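Local coordinates for laccase (Botrytis aclada, PDB 3SQR), which oxidises hydroquinone-type phenols with reduction of dioxygen to water at its copper sites, and probably serves lignin degradation and detoxification of lignin-derived products, at residues N76-I79 with Y84-S87; N114-N119 with S172-D177. All blocks are in the same frame, centred on the assembly; numbering follows the deposited sequence.

Contact 1 of 2, residues N76-I79 with Y84-S87; sequences NSTI and YTRS. With NAG (2-acetamido-2-deoxy-beta-D-glucopyranose), chain H.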
loop_
_atom_site.group_PDB
_atom_site.type_symbol
_atom_site.label_atom_id
_atom_site.label_comp_id
_atom_site.label_asym_id
_atom_site.label_seq_id
_atom_site.Cartn_x
_atom_site.Cartn_y
_atom_site.Cartn_z
ATOM N N ASN A 76 0.041 1.934 -21.631
ATOM C CA ASN A 76 -1.180 2.627 -21.813
ATOM C C ASN A 76 -2.160 1.704 -22.504
ATOM O O ASN A 76 -1.959 1.332 -23.655
ATOM C CB ASN A 76 -0.860 3.902 -22.591
ATOM C CG ASN A 76 -1.967 4.900 -22.530
ATOM O OD1 ASN A 76 -3.141 4.619 -22.196
ATOM N ND2 ASN A 76 -1.600 6.129 -22.886
ATOM N N SER A 77 -3.167 1.262 -21.778
ATOM C CA SER A 77 -3.971 0.143 -22.157
ATOM C C SER A 77 -5.450 0.439 -22.250
ATOM O O SER A 77 -5.939 1.526 -21.887
ATOM C CB SER A 77 -3.760 -0.921 -21.059
ATOM O OG SER A 77 -2.385 -1.140 -20.767
ATOM N N THR A 78 -6.209 -0.566 -22.691
ATOM C CA THR A 78 -7.627 -0.551 -22.705
ATOM C C THR A 78 -8.040 -1.855 -22.069
ATOM O O THR A 78 -7.538 -2.885 -22.440
ATOM C CB THR A 78 -8.176 -0.414 -24.140
ATOM O OG1 THR A 78 -7.576 0.761 -24.689
ATOM C CG2 THR A 78 -9.659 -0.373 -24.127
ATOM N N ILE A 79 -8.890 -1.772 -21.060
ATOM C CA ILE A 79 -9.411 -2.959 -20.416
ATOM C C ILE A 79 -10.915 -2.864 -20.129
ATOM O O ILE A 79 -11.495 -1.770 -20.083
ATOM C CB ILE A 79 -8.597 -3.223 -19.149
ATOM C CG1 ILE A 79 -8.657 -2.018 -18.227
ATOM C CG2 ILE A 79 -7.132 -3.543 -19.471
ATOM C CD1 ILE A 79 -8.265 -2.455 -16.751
ATOM N N TYR A 84 -17.298 -2.428 -18.389
ATOM C CA TYR A 84 -17.092 -1.106 -18.904
ATOM C C TYR A 84 -15.696 -0.921 -19.415
ATOM O O TYR A 84 -14.699 -1.083 -18.695
ATOM C CB TYR A 84 -17.379 -0.024 -17.804
ATOM C CG TYR A 84 -17.503 1.352 -18.389
ATOM C CD1 TYR A 84 -16.388 2.066 -18.762
ATOM C CD2 TYR A 84 -18.785 1.927 -18.644
ATOM C CE1 TYR A 84 -16.475 3.279 -19.311
ATOM C CE2 TYR A 84 -18.871 3.175 -19.283
ATOM C CZ TYR A 84 -17.737 3.846 -19.586
ATOM O OH TYR A 84 -17.667 5.058 -20.231
ATOM N N THR A 85 -15.572 -0.519 -20.668
ATOM C CA THR A 85 -14.307 -0.453 -21.330
ATOM C C THR A 85 -13.728 0.924 -21.145
ATOM O O THR A 85 -14.405 1.961 -21.384
ATOM C CB THR A 85 -14.439 -0.775 -22.868
ATOM O OG1 THR A 85 -15.046 -2.080 -23.009
ATOM C CG2 THR A 85 -13.157 -0.735 -23.514
ATOM N N ARG A 86 -12.491 0.942 -20.685
ATOM C CA ARG A 86 -11.792 2.198 -20.404
ATOM C C ARG A 86 -10.329 2.087 -20.505
ATOM O O ARG A 86 -9.781 0.978 -20.562
ATOM C CB ARG A 86 -12.185 2.710 -18.992
ATOM C CG ARG A 86 -12.048 1.687 -17.882
ATOM C CD ARG A 86 -11.795 2.405 -16.530
ATOM N NE ARG A 86 -10.508 3.067 -16.514
ATOM C CZ ARG A 86 -9.928 3.624 -15.447
ATOM N NH1 ARG A 86 -10.532 3.609 -14.265
ATOM N NH2 ARG A 86 -8.751 4.204 -15.584
ATOM N N SER A 87 -9.669 3.250 -20.480
ATOM C CA SER A 87 -8.245 3.308 -20.498
ATOM C C SER A 87 -7.732 2.776 -19.148
ATOM O O SER A 87 -8.415 2.817 -18.121
ATOM C CB SER A 87 -7.740 4.725 -20.677
ATOM O OG SER A 87 -8.065 5.548 -19.533
HETATM C C1 NAG H . -2.569 7.145 -22.948
HETATM C C2 NAG H . -1.933 8.504 -22.910
HETATM C C3 NAG H . -2.995 9.556 -23.116
HETATM C C4 NAG H . -3.785 9.329 -24.403
HETATM C C5 NAG H . -4.297 7.902 -24.353
HETATM C C6 NAG H . -5.076 7.592 -25.638
HETATM C C7 NAG H . -0.190 8.670 -21.251
HETATM C C8 NAG H . 0.071 8.904 -19.800
HETATM N N2 NAG H . -1.426 8.721 -21.572
HETATM O O3 NAG H . -2.377 10.810 -23.089
HETATM O O4 NAG H . -4.891 10.220 -24.413
HETATM O O5 NAG H . -3.180 7.029 -24.237
HETATM O O6 NAG H . -4.162 7.631 -26.712
HETATM O O7 NAG H . 0.717 8.443 -22.030
#
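Ile-79 and Arg-86 face each other as an antiparallel hydrogen-bonded pair: Ile-79 N donates to Arg-86 O at 2.9 Å, and Arg-86 N to Ile-79 O at 3.0 Å. Both bonds are nearly straight, and CA-H...O contacts from Thr-78 and Thr-85 lie beside them on the same acceptors. One step along, Thr-78 and Ser-87 form the non-hydrogen-bonded pair on the other face, with Ser-87 CA 3.2 Å from Ser-77 O. The Thr-78 and Thr-85 side chains cross at a slant and meet methyl to methyl, CG2 to CG2 at 3.6 Å; each CG2 stands anti to its own backbone N. The pairing closes the beta hairpin of strands 67-79 and 86-91, at the edge of a four-stranded sheet in the first cupredoxin-like domain of this multicopper oxidase. On the face of Ile-79, the Arg-86 chain bends at chi3 (-67°), and its NE donates a hydrogen bond to Ser-87 O at 2.7 Å, the oxygen lying 18° out of the guanidinium plane; NH2 adds only a weak bond there, its main partner being the salt-bridged Asp-177. Farther out, Trp-205 makes a cation-pi contact with this guanidinium, while Ala-206 O accepts from NH1. Thr-85 OG1 bonds to Thr-80 in the turn, and Asn-76 ND2 carries an N-linked NAG.

Contact 2 of 2, residues N114-N119 with S172-D177; sequences NNLEHN and SLQYGD. With NAG (2-acetamido-2-deoxy-beta-D-glucopyranose), chain H; NAG (2-acetamido-2-deoxy-beta-D-glucopyranose), chain B.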
loop_
_atom_site.group_PDB
_atom_site.type_symbol
_atom_site.label_atom_id
_atom_site.label_comp_id
_atom_site.label_asym_id
_atom_site.label_seq_id
_atom_site.Cartn_x
_atom_site.Cartn_y
_atom_site.Cartn_z
ATOM N N ASN A 114 9.242 2.436 -19.168
ATOM C CA ASN A 114 8.103 3.303 -19.270
ATOM C C ASN A 114 7.672 3.400 -20.701
ATOM O O ASN A 114 8.236 4.153 -21.463
ATOM C CB ASN A 114 8.375 4.737 -18.747
ATOM C CG ASN A 114 7.188 5.586 -18.786
ATOM O OD1 ASN A 114 6.081 5.132 -19.136
ATOM N ND2 ASN A 114 7.347 6.871 -18.336
ATOM N N ASN A 115 6.608 2.708 -21.035
ATOM C CA ASN A 115 6.011 2.806 -22.369
ATOM C C ASN A 115 4.750 3.657 -22.463
ATOM O O ASN A 115 3.959 3.515 -23.415
ATOM C CB ASN A 115 5.813 1.414 -22.956
ATOM C CG ASN A 115 7.115 0.772 -23.310
ATOM O OD1 ASN A 115 7.978 1.383 -24.004
ATOM N ND2 ASN A 115 7.335 -0.444 -22.774
ATOM N N LEU A 116 4.557 4.550 -21.492
ATOM C CA LEU A 116 3.572 5.585 -21.593
ATOM C C LEU A 116 4.220 6.676 -22.450
ATOM O O LEU A 116 5.454 6.781 -22.478
ATOM C CB LEU A 116 3.239 6.169 -20.228
ATOM C CG LEU A 116 2.686 5.120 -19.243
ATOM C CD1 LEU A 116 2.642 5.892 -17.879
ATOM C CD2 LEU A 116 1.349 4.519 -19.692
ATOM N N GLU A 117 3.386 7.431 -23.147
ATOM C CA GLU A 117 3.906 8.541 -23.928
ATOM C C GLU A 117 3.981 9.862 -23.161
ATOM O O GLU A 117 4.869 10.666 -23.428
ATOM C CB GLU A 117 3.024 8.737 -25.166
ATOM C CG GLU A 117 3.209 7.655 -26.215
ATOM C CD GLU A 117 2.988 8.194 -27.620
ATOM O OE1 GLU A 117 1.950 8.885 -27.854
ATOM O OE2 GLU A 117 3.892 7.964 -28.468
ATOM N N HIS A 118 3.059 10.083 -22.225
ATOM C CA HIS A 118 2.799 11.437 -21.671
ATOM C C HIS A 118 2.916 11.554 -20.141
ATOM O O HIS A 118 2.449 12.529 -19.567
ATOM C CB HIS A 118 1.415 11.937 -22.142
ATOM C CG HIS A 118 1.275 11.988 -23.632
ATOM N ND1 HIS A 118 2.215 12.586 -24.444
ATOM C CD2 HIS A 118 0.323 11.495 -24.454
ATOM C CE1 HIS A 118 1.844 12.454 -25.711
ATOM N NE2 HIS A 118 0.698 11.801 -25.746
ATOM N N ASN A 119 3.448 10.517 -19.477
ATOM C CA ASN A 119 3.779 10.593 -18.049
ATOM C C ASN A 119 5.150 9.977 -17.850
ATOM O O ASN A 119 5.471 8.964 -18.499
ATOM C CB ASN A 119 2.846 9.729 -17.140
ATOM C CG ASN A 119 1.467 10.239 -16.930
ATOM O OD1 ASN A 119 0.682 9.530 -16.357
ATOM N ND2 ASN A 119 1.140 11.460 -17.357
ATOM N N SER A 172 2.376 10.306 -9.003
ATOM C CA SER A 172 1.071 10.931 -9.084
ATOM C C SER A 172 -0.041 9.862 -8.941
ATOM O O SER A 172 0.106 8.952 -8.090
ATOM C CB SER A 172 0.966 11.845 -10.365
ATOM O OG SER A 172 -0.337 12.441 -10.446
ATOM N N LEU A 173 -1.152 9.969 -9.654
ATOM C CA LEU A 173 -2.313 9.098 -9.379
ATOM C C LEU A 173 -2.322 7.812 -10.160
ATOM O O LEU A 173 -3.335 7.135 -10.205
ATOM C CB LEU A 173 -3.615 9.862 -9.718
ATOM C CG LEU A 173 -3.872 11.148 -8.958
ATOM C CD1 LEU A 173 -5.023 11.945 -9.676
ATOM C CD2 LEU A 173 -4.284 10.821 -7.549
ATOM N N GLN A 174 -1.190 7.448 -10.750
ATOM C CA GLN A 174 -1.196 6.356 -11.741
ATOM C C GLN A 174 -1.720 5.063 -11.212
ATOM O O GLN A 174 -2.319 4.334 -11.943
ATOM C CB GLN A 174 0.174 6.090 -12.297
ATOM C CG GLN A 174 0.657 7.211 -13.210
ATOM C CD GLN A 174 2.081 7.009 -13.741
ATOM O OE1 GLN A 174 2.905 6.359 -13.126
ATOM N NE2 GLN A 174 2.402 7.650 -14.900
ATOM N N TYR A 175 -1.470 4.748 -9.951
ATOM C CA TYR A 175 -1.971 3.426 -9.513
ATOM C C TYR A 175 -3.483 3.383 -9.481
ATOM O O TYR A 175 -4.097 2.279 -9.491
ATOM C CB TYR A 175 -1.326 2.905 -8.199
ATOM C CG TYR A 175 -1.953 3.389 -6.909
ATOM C CD1 TYR A 175 -3.068 2.801 -6.425
ATOM C CD2 TYR A 175 -1.445 4.459 -6.215
ATOM C CE1 TYR A 175 -3.668 3.188 -5.287
ATOM C CE2 TYR A 175 -2.072 4.888 -5.011
ATOM C CZ TYR A 175 -3.161 4.232 -4.563
ATOM O OH TYR A 175 -3.849 4.575 -3.405
ATOM N N GLY A 176 -4.123 4.550 -9.490
ATOM C CA GLY A 176 -5.568 4.634 -9.632
ATOM C C GLY A 176 -6.118 4.169 -10.953
ATOM O O GLY A 176 -7.313 3.825 -11.064
ATOM N N ASP A 177 -5.248 4.184 -11.952
ATOM C CA ASP A 177 -5.625 3.770 -13.292
ATOM C C ASP A 177 -5.169 2.332 -13.563
ATOM O O ASP A 177 -5.173 1.879 -14.694
ATOM C CB ASP A 177 -5.075 4.723 -14.317
ATOM C CG ASP A 177 -5.971 5.958 -14.542
ATOM O OD1 ASP A 177 -7.086 6.040 -13.952
ATOM O OD2 ASP A 177 -5.556 6.795 -15.417
HETATM C C1 NAG H . -2.569 7.145 -22.948
HETATM C C2 NAG H . -1.933 8.504 -22.910
HETATM C C3 NAG H . -2.995 9.556 -23.116
HETATM C C4 NAG H . -3.785 9.329 -24.403
HETATM C C5 NAG H . -4.297 7.902 -24.353
HETATM C C6 NAG H . -5.076 7.592 -25.638
HETATM C C7 NAG H . -0.190 8.670 -21.251
HETATM C C8 NAG H . 0.071 8.904 -19.800
HETATM N N2 NAG H . -1.426 8.721 -21.572
HETATM O O3 NAG H . -2.377 10.810 -23.089
HETATM O O4 NAG H . -4.891 10.220 -24.413
HETATM O O5 NAG H . -3.180 7.029 -24.237
HETATM O O6 NAG H . -4.162 7.631 -26.712
HETATM O O7 NAG H . 0.717 8.443 -22.030
HETATM C C1 NAG B . -0.175 11.973 -17.172
HETATM C C2 NAG B . -0.407 13.436 -16.897
HETATM C C3 NAG B . -1.845 13.904 -16.748
HETATM C C4 NAG B . -2.592 13.438 -17.970
HETATM C C5 NAG B . -2.320 11.936 -18.221
HETATM C C6 NAG B . -2.825 11.465 -19.572
HETATM C C7 NAG B . 1.730 14.177 -15.893
HETATM C C8 NAG B . 2.310 14.696 -14.602
HETATM N N2 NAG B . 0.412 13.930 -15.815
HETATM O O3 NAG B . -1.827 15.313 -16.587
HETATM O O4 NAG B . -3.975 13.570 -17.837
HETATM O O5 NAG B . -0.955 11.619 -18.263
HETATM O O6 NAG B . -3.044 10.075 -19.510
HETATM O O7 NAG B . 2.447 14.046 -16.881
#
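One hydrogen bond between side-chain amides, Gln-174 NE2 to Asn-119 OD1 at 2.9 Å, joins 114-119 to 172-177, the two side chains coming from opposite directions. The bond is nearly straight at the hydrogen and lies in the donor amide plane, but it comes at the side of the acceptor carbonyl, with a C=O...N angle of 103°, a little tilted from its plane; the two amide planes are 33° apart. Beyond CG the Gln-174 chain is extended (chi2 177°), which carries NE2 across to Asn-119 and up to Leu-116, which approaches from the opposite direction, its CD1 3.5 Å from Gln-174 NE2. Gly-120 O also accepts from NE2, while Ser-169 and Thr-121 bond OE1, so both ends of this buried amide are held and its flip state is fixed. The other end of the Asn-119 amide is N-glycosylated: ND2 carries the chain B NAG and donates to His-118 O at 2.8 Å, from above that carbonyl's plane. Asn-114 braces the loop from within, its OD1 accepting from Leu-116 N in an Asx turn and its ND2 donating in plane to Asn-119 O at 2.8 Å. Outside, the acetamido O7 of the chain H NAG accepts from His-118 N at 2.9 Å, and its O3 sits at the edge of the His-118 ring. The contact thus joins the loop between strands 107-114 and 123-125 to the 3-10 turn between strands 163-169 and 180-186, with Leu-116 against strand 67-79 and Leu-173 against helices 210-217 and 529-533.

Overall arrangement
Contact 1 is a surface contact between adjacent hairpin strands, whereas contact 2 is buried and joins two loops distant in sequence, its centre 13 Å away. Their chemistry follows: backbone pairing carries 76-79 with 84-87, while a single hydrogen bond between side-chain amides and a leucine methyl carry 114-119 with 172-177. Direct links exist at two points. Arg-86 NH2 forms a salt bridge with Asp-177 OD1 at 3.0 Å, and Leu-116 CD2 packs against Asn-76 N. The chain H NAG also spans them, being attached in contact 1 and hydrogen-bonded by His-118 N, and weakly by Glu-117 N, in contact 2. Of the two, contact 2 lies nearer the copper ligands, with Gln-174 about 8 Å from the side chains of His-168 and His-170.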